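Side-chain contacts in PT26-6P (Thermococcus sp., PDB 2WB7), which is of unknown function but is encoded by a family of euryarchaeal mobile elements and combines immunoglobulin-like domains with a helical domain: residues Leu73-Gln78 with Val85-Val90; Thr111-Gln114 with Ala119-Leu122; Gly145-Glu150 with Leu356-Ala361; Ala434-Met439 with Lys497-Asp502. All coordinates share one frame; numbering follows the deposited sequence.

Interaction 1: residues Leu73-Gln78 with Val85-Val90; sequences LEIPNQ and VHITEV
Leu73 and Ile75 face Val85, Ile87 and Val90 across a buried contact carried by apolar side chains, a worked example of how two beta sheets join through methyl groups with no hydrogen bond between the two segments. At the Leu73 end, one methyl does the touching: CD1 meets Ile87 CD1 at 3.8 Å and Val90 CG2 at 4.0 Å. The Leu73 and Val90 side chains lie alongside, head to tail, whereas those of Leu73 and Ile87 meet at a slant. Ile75 uses two branches. Its CG2, set opposite the backbone N, comes within 3.6 Å of Val85 CB, and its CD1 approaches Ile87 CD1 at 4.2 Å. The Ile87 methyl therefore lies within contact distance of both Leu73 and Ile75.

Backbone geometry decides which residues take part. A classic beta bulge at Thr88-Glu89, opposite Lys170, allows Ile87 and Val90, three positions apart, to point inward together. The polar work is done elsewhere, His86 NE2 bonding to Glu174 on the adjoining strand.

The short strand axes stand 9.6 Å apart and run at 151°, roughly antiparallel but in different sheets. Strand 66-75 is bonded to 52-62 and 120-129, strand 85-96 to 163-178; Leu122, Val167 and Val169 extend the core between them, as in an immunoglobulin-like sandwich.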
loop_
_atom_site.group_PDB
_atom_site.type_symbol
_atom_site.label_atom_id
_atom_site.label_comp_id
_atom_site.label_asym_id
_atom_site.label_seq_id
_atom_site.Cartn_x
_atom_site.Cartn_y
_atom_site.Cartn_z
ATOM N N LEU A 73 20.884 -17.475 21.096
ATOM C CA LEU A 73 21.184 -18.573 22.006
ATOM C C LEU A 73 22.268 -18.185 23.019
ATOM O O LEU A 73 23.386 -17.868 22.629
ATOM C CB LEU A 73 21.673 -19.774 21.202
ATOM C CG LEU A 73 20.839 -20.210 19.997
ATOM C CD1 LEU A 73 21.406 -21.484 19.399
ATOM C CD2 LEU A 73 19.410 -20.415 20.420
ATOM N N GLU A 74 21.945 -18.209 24.310
ATOM C CA GLU A 74 22.958 -17.999 25.350
ATOM C C GLU A 74 23.457 -19.306 25.940
ATOM O O GLU A 74 22.682 -20.084 26.487
ATOM C CB GLU A 74 22.410 -17.152 26.495
ATOM C CG GLU A 74 21.545 -15.996 26.055
ATOM C CD GLU A 74 20.518 -15.606 27.127
ATOM O OE1 GLU A 74 19.509 -14.937 26.774
ATOM O OE2 GLU A 74 20.708 -15.998 28.313
ATOM N N ILE A 75 24.756 -19.546 25.830
ATOM C CA ILE A 75 25.386 -20.596 26.611
ATOM C C ILE A 75 25.821 -20.013 27.962
ATOM O O ILE A 75 26.760 -19.225 28.021
ATOM C CB ILE A 75 26.600 -21.189 25.886
ATOM C CG1 ILE A 75 26.369 -21.229 24.368
ATOM C CG2 ILE A 75 26.932 -22.555 26.440
ATOM C CD1 ILE A 75 25.204 -22.049 23.933
ATOM N N PRO A 76 25.126 -20.392 29.050
ATOM C CA PRO A 76 25.516 -19.861 30.353
ATOM C C PRO A 76 26.851 -20.447 30.791
ATOM O O PRO A 76 27.187 -21.565 30.405
ATOM C CB PRO A 76 24.405 -20.338 31.289
ATOM C CG PRO A 76 23.658 -21.408 30.559
ATOM C CD PRO A 76 24.139 -21.480 29.150
ATOM N N ASN A 77 27.607 -19.697 31.580
ATOM C CA ASN A 77 28.876 -20.187 32.098
ATOM C C ASN A 77 28.710 -21.488 32.890
ATOM O O ASN A 77 27.632 -21.768 33.398
ATOM C CB ASN A 77 29.518 -19.121 32.983
ATOM C CG ASN A 77 31.017 -19.114 32.874
ATOM O OD1 ASN A 77 31.641 -20.153 32.640
ATOM N ND2 ASN A 77 31.611 -17.939 33.023
ATOM N N GLN A 78 29.775 -22.277 33.013
ATOM C CA GLN A 78 29.707 -23.515 33.795
ATOM C C GLN A 78 30.661 -23.518 35.005
ATOM O O GLN A 78 31.696 -22.844 34.996
ATOM C CB GLN A 78 30.004 -24.717 32.895
ATOM C CG GLN A 78 28.898 -25.761 32.879
ATOM C CD GLN A 78 27.620 -25.221 32.250
ATOM O OE1 GLN A 78 27.627 -24.743 31.110
ATOM N NE2 GLN A 78 26.521 -25.282 32.992
ATOM N N VAL A 85 29.077 -26.836 25.836
ATOM C CA VAL A 85 27.803 -27.133 25.208
ATOM C C VAL A 85 27.989 -27.190 23.695
ATOM O O VAL A 85 28.492 -26.249 23.100
ATOM C CB VAL A 85 26.776 -26.052 25.550
ATOM C CG1 VAL A 85 25.538 -26.243 24.722
ATOM C CG2 VAL A 85 26.445 -26.098 27.030
ATOM N N HIS A 86 27.614 -28.311 23.085
ATOM C CA HIS A 86 27.673 -28.466 21.625
ATOM C C HIS A 86 26.278 -28.323 21.039
ATOM O O HIS A 86 25.328 -28.926 21.550
ATOM C CB HIS A 86 28.200 -29.850 21.248
ATOM C CG HIS A 86 29.642 -30.065 21.572
ATOM N ND1 HIS A 86 30.610 -30.186 20.599
ATOM C CD2 HIS A 86 30.281 -30.199 22.758
ATOM C CE1 HIS A 86 31.785 -30.371 21.171
ATOM N NE2 HIS A 86 31.612 -30.387 22.480
ATOM N N ILE A 87 26.138 -27.547 19.967
ATOM C CA ILE A 87 24.834 -27.446 19.309
ATOM C C ILE A 87 24.878 -28.211 17.996
ATOM O O ILE A 87 25.677 -27.896 17.110
ATOM C CB ILE A 87 24.415 -25.990 19.094
ATOM C CG1 ILE A 87 24.638 -25.196 20.372
ATOM C CG2 ILE A 87 22.958 -25.916 18.728
ATOM C CD1 ILE A 87 24.283 -23.745 20.224
ATOM N N THR A 88 24.043 -29.236 17.876
ATOM C CA THR A 88 24.136 -30.131 16.724
ATOM C C THR A 88 23.169 -29.762 15.621
ATOM O O THR A 88 23.405 -30.060 14.437
ATOM C CB THR A 88 23.857 -31.577 17.107
ATOM O OG1 THR A 88 24.491 -31.860 18.357
ATOM C CG2 THR A 88 24.411 -32.514 16.033
ATOM N N GLU A 89 22.077 -29.118 16.012
ATOM C CA GLU A 89 21.052 -28.777 15.057
ATOM C C GLU A 89 20.043 -27.830 15.658
ATOM O O GLU A 89 19.413 -28.140 16.662
ATOM C CB GLU A 89 20.337 -30.046 14.595
ATOM C CG GLU A 89 19.149 -29.780 13.704
ATOM C CD GLU A 89 18.126 -30.898 13.757
ATOM O OE1 GLU A 89 17.365 -30.953 14.749
ATOM O OE2 GLU A 89 18.080 -31.712 12.803
ATOM N N VAL A 90 19.899 -26.662 15.041
ATOM C CA VAL A 90 18.803 -25.769 15.380
ATOM C C VAL A 90 17.813 -25.737 14.225
ATOM O O VAL A 90 18.187 -25.721 13.045
ATOM C CB VAL A 90 19.280 -24.348 15.712
ATOM C CG1 VAL A 90 18.088 -23.458 16.079
ATOM C CG2 VAL A 90 20.301 -24.382 16.839
#

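Interaction 2: residues Thr111-Gln114 with Ala119-Leu122; sequences TFRQ and ADTL
Asp120, which faces Arg113 across this contact, spends one carboxylate oxygen on the backbone N of the next residue, Thr121: OD1 accepts from Thr121 N at 2.8 Å, with an N-H...O angle of 142°. The donor comes to the anti side of that oxygen and stands 33° out of the carboxylate plane. At the start of strand 120-129, this bond probably helps fix the carboxylate's rotation.

The other oxygen looks across the gap. Arg113 NH1 lies 4.2 Å from Asp120 OD2, too far for a salt bridge, and the guanidinium is met obliquely. CG of Arg113 lies opposite the backbone N (chi1 -173°), which sends the chain from the loop toward the strand.

Deeper in lies an apolar pair. Leu122 CD1 approaches Phe112 CD2 at 4.3 Å, again obliquely, while one ring face carries Thr111 CB, 4.0 Å above the plane and displaced from the ring centre. Phe112 also touches Ile87 and Val90, and Tyr117 packs on both Phe112 and Leu122 while its OH bonds to Arg113 N.

The chemistry thus divides by depth: dispersion contacts serve the inner edge of the sandwich, while the outer pair, lacking a direct bond, probably contributes only a modest electrostatic attraction.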
loop_
_atom_site.group_PDB
_atom_site.type_symbol
_atom_site.label_atom_id
_atom_site.label_comp_id
_atom_site.label_asym_id
_atom_site.label_seq_id
_atom_site.Cartn_x
_atom_site.Cartn_y
_atom_site.Cartn_z
ATOM N N THR A 111 27.234 -25.805 11.030
ATOM C CA THR A 111 27.103 -24.371 11.248
ATOM C C THR A 111 27.840 -23.964 12.503
ATOM O O THR A 111 28.284 -22.829 12.644
ATOM C CB THR A 111 25.624 -23.979 11.434
ATOM O OG1 THR A 111 24.855 -24.446 10.314
ATOM C CG2 THR A 111 25.476 -22.462 11.571
ATOM N N PHE A 112 27.955 -24.902 13.429
ATOM C CA PHE A 112 28.443 -24.564 14.750
ATOM C C PHE A 112 29.858 -25.038 15.029
ATOM O O PHE A 112 30.382 -25.925 14.357
ATOM C CB PHE A 112 27.471 -25.063 15.807
ATOM C CG PHE A 112 26.089 -24.547 15.618
ATOM C CD1 PHE A 112 25.084 -25.377 15.155
ATOM C CD2 PHE A 112 25.801 -23.218 15.868
ATOM C CE1 PHE A 112 23.804 -24.893 14.961
ATOM C CE2 PHE A 112 24.526 -22.726 15.686
ATOM C CZ PHE A 112 23.523 -23.563 15.229
ATOM N N ARG A 113 30.458 -24.415 16.038
ATOM C CA ARG A 113 31.837 -24.642 16.451
ATOM C C ARG A 113 32.095 -26.082 16.861
ATOM O O ARG A 113 31.433 -26.609 17.758
ATOM C CB ARG A 113 32.138 -23.710 17.614
ATOM C CG ARG A 113 33.555 -23.682 18.067
ATOM C CD ARG A 113 33.832 -22.306 18.652
ATOM N NE ARG A 113 33.885 -21.294 17.594
ATOM C CZ ARG A 113 33.763 -19.982 17.788
ATOM N NH1 ARG A 113 33.557 -19.499 19.005
ATOM N NH2 ARG A 113 33.834 -19.154 16.755
ATOM N N GLN A 114 33.058 -26.713 16.192
ATOM C CA GLN A 114 33.440 -28.106 16.459
ATOM C C GLN A 114 33.653 -28.380 17.944
ATOM O O GLN A 114 33.197 -29.403 18.471
ATOM C CB GLN A 114 34.734 -28.449 15.718
ATOM C CG GLN A 114 34.795 -27.983 14.270
ATOM C CD GLN A 114 33.943 -28.845 13.370
ATOM O OE1 GLN A 114 32.817 -29.201 13.728
ATOM N NE2 GLN A 114 34.476 -29.196 12.196
ATOM N N ALA A 119 30.116 -20.342 28.215
ATOM C CA ALA A 119 29.884 -18.906 28.452
ATOM C C ALA A 119 29.974 -18.075 27.165
ATOM O O ALA A 119 30.984 -17.421 26.909
ATOM C CB ALA A 119 30.845 -18.371 29.502
ATOM N N ASP A 120 28.908 -18.098 26.365
ATOM C CA ASP A 120 28.923 -17.494 25.035
ATOM C C ASP A 120 27.538 -17.094 24.547
ATOM O O ASP A 120 26.525 -17.458 25.154
ATOM C CB ASP A 120 29.523 -18.466 24.028
ATOM C CG ASP A 120 30.397 -17.771 23.033
ATOM O OD1 ASP A 120 30.262 -16.523 22.941
ATOM O OD2 ASP A 120 31.216 -18.452 22.369
ATOM N N THR A 121 27.494 -16.354 23.440
ATOM C CA THR A 121 26.227 -15.928 22.852
ATOM C C THR A 121 26.224 -16.105 21.349
ATOM O O THR A 121 27.158 -15.705 20.666
ATOM C CB THR A 121 25.921 -14.470 23.154
ATOM O OG1 THR A 121 25.611 -14.333 24.537
ATOM C CG2 THR A 121 24.735 -14.029 22.345
ATOM N N LEU A 122 25.162 -16.709 20.836
ATOM C CA LEU A 122 25.070 -17.010 19.414
ATOM C C LEU A 122 23.845 -16.357 18.781
ATOM O O LEU A 122 22.741 -16.456 19.308
ATOM C CB LEU A 122 25.014 -18.522 19.209
ATOM C CG LEU A 122 26.200 -19.266 19.820
ATOM C CD1 LEU A 122 26.201 -20.731 19.413
ATOM C CD2 LEU A 122 27.498 -18.566 19.402
#

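Interaction 3: residues Gly145-Glu150 with Leu356-Ala361; sequences GQISRE and LGLVYA
Ile147 lays its terminal methyl against two leucines of strand 356-361, CD1 standing 4.4 Å from Leu356 CD2 and 4.3 Å from Leu358 CD1. These two leucines, one glycine apart, point the same way from the strand and present a pair of methyls to a single isoleucine tip. The reach is explained by the torsions of Ile147: with CD1 nearly opposite CA (chi2 165°), the CG1 branch is stretched out and delivers its end to the strand. The separations are loose van der Waals contacts, and no hydrogen bond crosses between the segments.

The loop carrying Ile147 is short and defined at both ends. Gly145 leaves the preceding helix 135-144 with positive phi (84°), and Ser148 is the N-cap of helix 149-157, its OG accepting from Leu151 N. Ile147 also rests on Val309 and Leu311 of the neighbouring strand 301-314, and Leu358 touches Ile142 from helix 135-144.

What results is a short loop between helices 135-144 and 149-157 that lays an apolar residue on the face of the large antiparallel sheet, joining the first immunoglobulin-like region of the chain to the second.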
loop_
_atom_site.group_PDB
_atom_site.type_symbol
_atom_site.label_atom_id
_atom_site.label_comp_id
_atom_site.label_asym_id
_atom_site.label_seq_id
_atom_site.Cartn_x
_atom_site.Cartn_y
_atom_site.Cartn_z
ATOM N N GLY A 145 -3.254 -12.704 -16.597
ATOM C CA GLY A 145 -3.929 -11.427 -16.785
ATOM C C GLY A 145 -5.424 -11.533 -16.517
ATOM O O GLY A 145 -6.127 -10.527 -16.462
ATOM N N GLN A 146 -5.920 -12.752 -16.335
ATOM C CA GLN A 146 -7.326 -12.945 -16.002
ATOM C C GLN A 146 -7.621 -12.513 -14.568
ATOM O O GLN A 146 -7.224 -13.197 -13.615
ATOM C CB GLN A 146 -7.691 -14.407 -16.164
ATOM C CG GLN A 146 -7.199 -14.993 -17.444
ATOM C CD GLN A 146 -7.260 -16.519 -17.445
ATOM O OE1 GLN A 146 -7.820 -17.132 -16.524
ATOM N NE2 GLN A 146 -6.669 -17.141 -18.473
ATOM N N ILE A 147 -8.317 -11.388 -14.419
ATOM C CA ILE A 147 -8.658 -10.852 -13.103
ATOM C C ILE A 147 -10.138 -10.562 -13.030
ATOM O O ILE A 147 -10.617 -9.650 -13.683
ATOM C CB ILE A 147 -7.929 -9.535 -12.812
ATOM C CG1 ILE A 147 -6.427 -9.686 -13.075
ATOM C CG2 ILE A 147 -8.210 -9.074 -11.389
ATOM C CD1 ILE A 147 -5.711 -8.374 -13.159
ATOM N N SER A 148 -10.859 -11.333 -12.227
ATOM C CA SER A 148 -12.292 -11.197 -12.093
ATOM C C SER A 148 -12.609 -10.265 -10.953
ATOM O O SER A 148 -11.738 -9.928 -10.153
ATOM C CB SER A 148 -12.905 -12.560 -11.784
ATOM O OG SER A 148 -12.416 -13.072 -10.552
ATOM N N ARG A 149 -13.862 -9.845 -10.878
ATOM C CA ARG A 149 -14.309 -9.061 -9.755
ATOM C C ARG A 149 -14.176 -9.904 -8.481
ATOM O O ARG A 149 -14.043 -9.370 -7.374
ATOM C CB ARG A 149 -15.761 -8.651 -9.979
ATOM C CG ARG A 149 -16.308 -7.737 -8.911
ATOM C CD ARG A 149 -15.607 -6.384 -8.952
ATOM N NE ARG A 149 -15.938 -5.558 -7.801
ATOM C CZ ARG A 149 -16.902 -4.646 -7.807
ATOM N NH1 ARG A 149 -17.621 -4.455 -8.907
ATOM N NH2 ARG A 149 -17.156 -3.926 -6.720
ATOM N N GLU A 150 -14.238 -11.223 -8.641
ATOM C CA GLU A 150 -14.175 -12.141 -7.505
ATOM C C GLU A 150 -12.818 -12.047 -6.829
ATOM O O GLU A 150 -12.721 -11.732 -5.643
ATOM C CB GLU A 150 -14.407 -13.584 -7.962
ATOM C CG GLU A 150 -15.866 -13.924 -8.343
ATOM C CD GLU A 150 -16.450 -13.018 -9.456
ATOM O OE1 GLU A 150 -17.423 -12.264 -9.164
ATOM O OE2 GLU A 150 -15.942 -13.064 -10.612
ATOM N N LEU A 356 -4.715 -1.175 -11.591
ATOM C CA LEU A 356 -4.150 -2.078 -10.598
ATOM C C LEU A 356 -2.749 -2.514 -10.993
ATOM O O LEU A 356 -2.435 -2.656 -12.174
ATOM C CB LEU A 356 -5.031 -3.307 -10.437
ATOM C CG LEU A 356 -4.655 -4.334 -9.375
ATOM C CD1 LEU A 356 -5.067 -3.871 -8.006
ATOM C CD2 LEU A 356 -5.336 -5.648 -9.681
ATOM N N GLY A 357 -1.903 -2.717 -9.988
ATOM C CA GLY A 357 -0.573 -3.271 -10.204
ATOM C C GLY A 357 -0.363 -4.479 -9.320
ATOM O O GLY A 357 -0.592 -4.426 -8.101
ATOM N N LEU A 358 0.053 -5.575 -9.934
ATOM C CA LEU A 358 0.390 -6.785 -9.218
ATOM C C LEU A 358 1.852 -7.163 -9.465
ATOM O O LEU A 358 2.309 -7.230 -10.607
ATOM C CB LEU A 358 -0.527 -7.919 -9.670
ATOM C CG LEU A 358 -2.043 -7.702 -9.573
ATOM C CD1 LEU A 358 -2.750 -8.953 -10.030
ATOM C CD2 LEU A 358 -2.487 -7.358 -8.172
ATOM N N VAL A 359 2.579 -7.411 -8.378
ATOM C CA VAL A 359 3.947 -7.921 -8.444
ATOM C C VAL A 359 4.104 -9.178 -7.602
ATOM O O VAL A 359 3.526 -9.311 -6.514
ATOM C CB VAL A 359 4.961 -6.887 -7.958
ATOM C CG1 VAL A 359 6.370 -7.332 -8.305
ATOM C CG2 VAL A 359 4.661 -5.547 -8.601
ATOM N N TYR A 360 4.902 -10.096 -8.122
ATOM C CA TYR A 360 5.146 -11.377 -7.498
ATOM C C TYR A 360 6.646 -11.602 -7.531
ATOM O O TYR A 360 7.253 -11.541 -8.601
ATOM C CB TYR A 360 4.439 -12.460 -8.304
ATOM C CG TYR A 360 4.660 -13.871 -7.833
ATOM C CD1 TYR A 360 3.878 -14.417 -6.825
ATOM C CD2 TYR A 360 5.622 -14.673 -8.427
ATOM C CE1 TYR A 360 4.068 -15.726 -6.397
ATOM C CE2 TYR A 360 5.826 -15.986 -8.010
ATOM C CZ TYR A 360 5.047 -16.504 -6.995
ATOM O OH TYR A 360 5.246 -17.809 -6.591
ATOM N N ALA A 361 7.253 -11.843 -6.371
ATOM C CA ALA A 361 8.697 -12.093 -6.332
ATOM C C ALA A 361 9.087 -13.152 -5.297
ATOM O O ALA A 361 8.240 -13.667 -4.571
ATOM C CB ALA A 361 9.471 -10.796 -6.117
#

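Interaction 4: residues Ala434-Met439 with Lys497-Asp502; sequences AKAKGM and KALNGD
Lys435 and Ala436, in the last turn of helix 408-438, receive the side chain of Leu499 from the end of helix 471-499, within an all-helical domain at a place where the three helices 408-438, 442-465 and 471-499 meet. Lys435 comes first. Its CB lies 4.1 Å from Leu499 CD1, but its extended chain carries the ammonium end away, so the lysine contributes only its aliphatic root.

Ala436 follows with a small side chain that lets the other leucine branch come close to the backbone. Leu499 CD2 stands 3.8 Å from Ala436 CA and 4.3 Å from its CB. One leucine thus divides its two methyls between successive residues, CD1 to Lys435 and CD2 to Ala436. Helix 442-465 completes the setting: its Ala444 touches both Ala436 and Leu499. At the end of the segment, the N of Met439, modelled as selenomethionine, bonds back to Lys435 O at 2.8 Å.

Across the contact, the chain after Leu499 leaves the helix in a turn that fits a Schellman motif. Gly501 takes positive phi (93°), its N making a weak bond to Ala498 O, while Asp502 N closes the wider loop on Lys497 O. Asp502 then caps the start of helix 503-523. Lys497 O accepts two backbone donors at 3.1 Å each, Asn500 N and Asp502 N, one from above and one from below the carbonyl plane.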
loop_
_atom_site.group_PDB
_atom_site.type_symbol
_atom_site.label_atom_id
_atom_site.label_comp_id
_atom_site.label_asym_id
_atom_site.label_seq_id
_atom_site.Cartn_x
_atom_site.Cartn_y
_atom_site.Cartn_z
ATOM N N ALA A 434 -34.166 9.466 -7.961
ATOM C CA ALA A 434 -35.331 8.631 -8.075
ATOM C C ALA A 434 -34.911 7.171 -8.024
ATOM O O ALA A 434 -35.366 6.429 -7.151
ATOM C CB ALA A 434 -36.069 8.936 -9.361
ATOM N N LYS A 435 -34.050 6.767 -8.960
ATOM C CA LYS A 435 -33.567 5.402 -9.010
ATOM C C LYS A 435 -32.947 5.006 -7.681
ATOM O O LYS A 435 -33.173 3.900 -7.191
ATOM C CB LYS A 435 -32.539 5.224 -10.115
ATOM C CG LYS A 435 -33.034 5.638 -11.478
ATOM C CD LYS A 435 -32.230 4.960 -12.592
ATOM C CE LYS A 435 -32.533 5.592 -13.963
ATOM N NZ LYS A 435 -32.062 4.712 -15.091
ATOM N N ALA A 436 -32.167 5.911 -7.098
ATOM C CA ALA A 436 -31.493 5.628 -5.840
ATOM C C ALA A 436 -32.506 5.293 -4.743
ATOM O O ALA A 436 -32.332 4.331 -3.994
ATOM C CB ALA A 436 -30.607 6.801 -5.418
ATOM N N LYS A 437 -33.572 6.087 -4.663
ATOM C CA LYS A 437 -34.643 5.826 -3.709
ATOM C C LYS A 437 -35.370 4.520 -4.047
ATOM O O LYS A 437 -35.551 3.659 -3.189
ATOM C CB LYS A 437 -35.603 7.013 -3.663
ATOM C CG LYS A 437 -34.934 8.284 -3.151
ATOM C CD LYS A 437 -35.786 8.974 -2.131
ATOM C CE LYS A 437 -36.986 9.581 -2.797
ATOM N NZ LYS A 437 -36.640 10.966 -3.191
ATOM N N GLY A 438 -35.754 4.381 -5.309
ATOM C CA GLY A 438 -36.322 3.133 -5.820
ATOM C C GLY A 438 -35.579 1.840 -5.463
ATOM O O GLY A 438 -36.174 0.909 -4.924
HETATM N N MSE A 439 -34.283 1.764 -5.778
HETATM C CA MSE A 439 -33.464 0.594 -5.437
HETATM C C MSE A 439 -33.018 0.638 -3.989
HETATM O O MSE A 439 -32.145 -0.117 -3.588
HETATM C CB MSE A 439 -32.203 0.534 -6.292
HETATM C CG MSE A 439 -32.427 0.712 -7.740
HETATM SE SE MSE A 439 -33.168 -0.888 -8.450
HETATM C CE MSE A 439 -31.840 -2.134 -7.821
ATOM N N LYS A 497 -22.080 5.550 -10.133
ATOM C CA LYS A 497 -21.231 4.428 -9.781
ATOM C C LYS A 497 -21.838 3.601 -8.660
ATOM O O LYS A 497 -21.876 2.377 -8.744
ATOM C CB LYS A 497 -19.845 4.928 -9.398
ATOM C CG LYS A 497 -18.988 5.211 -10.612
ATOM C CD LYS A 497 -17.936 6.249 -10.368
ATOM C CE LYS A 497 -17.179 6.497 -11.663
ATOM N NZ LYS A 497 -16.000 7.375 -11.449
ATOM N N ALA A 498 -22.319 4.263 -7.610
ATOM C CA ALA A 498 -22.962 3.554 -6.507
ATOM C C ALA A 498 -24.079 2.651 -7.033
ATOM O O ALA A 498 -24.094 1.455 -6.772
ATOM C CB ALA A 498 -23.491 4.520 -5.485
ATOM N N LEU A 499 -24.996 3.218 -7.805
ATOM C CA LEU A 499 -26.091 2.452 -8.398
ATOM C C LEU A 499 -25.703 1.264 -9.277
ATOM O O LEU A 499 -26.517 0.375 -9.471
ATOM C CB LEU A 499 -26.979 3.367 -9.231
ATOM C CG LEU A 499 -27.868 4.333 -8.465
ATOM C CD1 LEU A 499 -28.522 5.282 -9.465
ATOM C CD2 LEU A 499 -28.906 3.557 -7.633
ATOM N N ASN A 500 -24.499 1.247 -9.842
ATOM C CA ASN A 500 -24.141 0.163 -10.761
ATOM C C ASN A 500 -23.018 -0.750 -10.333
ATOM O O ASN A 500 -22.385 -1.380 -11.177
ATOM C CB ASN A 500 -23.826 0.692 -12.147
ATOM C CG ASN A 500 -24.992 1.399 -12.754
ATOM O OD1 ASN A 500 -25.384 2.462 -12.277
ATOM N ND2 ASN A 500 -25.579 0.808 -13.801
ATOM N N GLY A 501 -22.773 -0.832 -9.033
ATOM C CA GLY A 501 -21.863 -1.844 -8.528
ATOM C C GLY A 501 -20.417 -1.427 -8.365
ATOM O O GLY A 501 -19.529 -2.276 -8.311
ATOM N N ASP A 502 -20.161 -0.131 -8.268
ATOM C CA ASP A 502 -18.825 0.317 -7.941
ATOM C C ASP A 502 -18.873 1.344 -6.844
ATOM O O ASP A 502 -18.624 2.521 -7.071
ATOM C CB ASP A 502 -18.138 0.899 -9.165
ATOM C CG ASP A 502 -16.658 1.108 -8.950
ATOM O OD1 ASP A 502 -16.211 0.940 -7.796
ATOM O OD2 ASP A 502 -15.949 1.448 -9.931
#

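Interactions 1 and 2 belong to the same sandwich: their centres are 6 Å apart, strands 66-75 and 120-129 are sheet neighbours, and Leu73 N probably bonds to Leu122 O at 2.8 Å. Interaction 1 is core and almost wholly apolar, whereas interaction 2 lies nearer the surface and adds a loose pair of opposite charges. Interaction 3, also buried, is carried between its two segments by one isoleucine. Interaction 4 is partly exposed and set at helix ends, where the others rest on strands. Interactions 3 and 4 meet through a probable hydrogen bond from Arg149 NH1 to Gly501 O, while interactions 1 and 4 sit on opposite sides of the chain's centre.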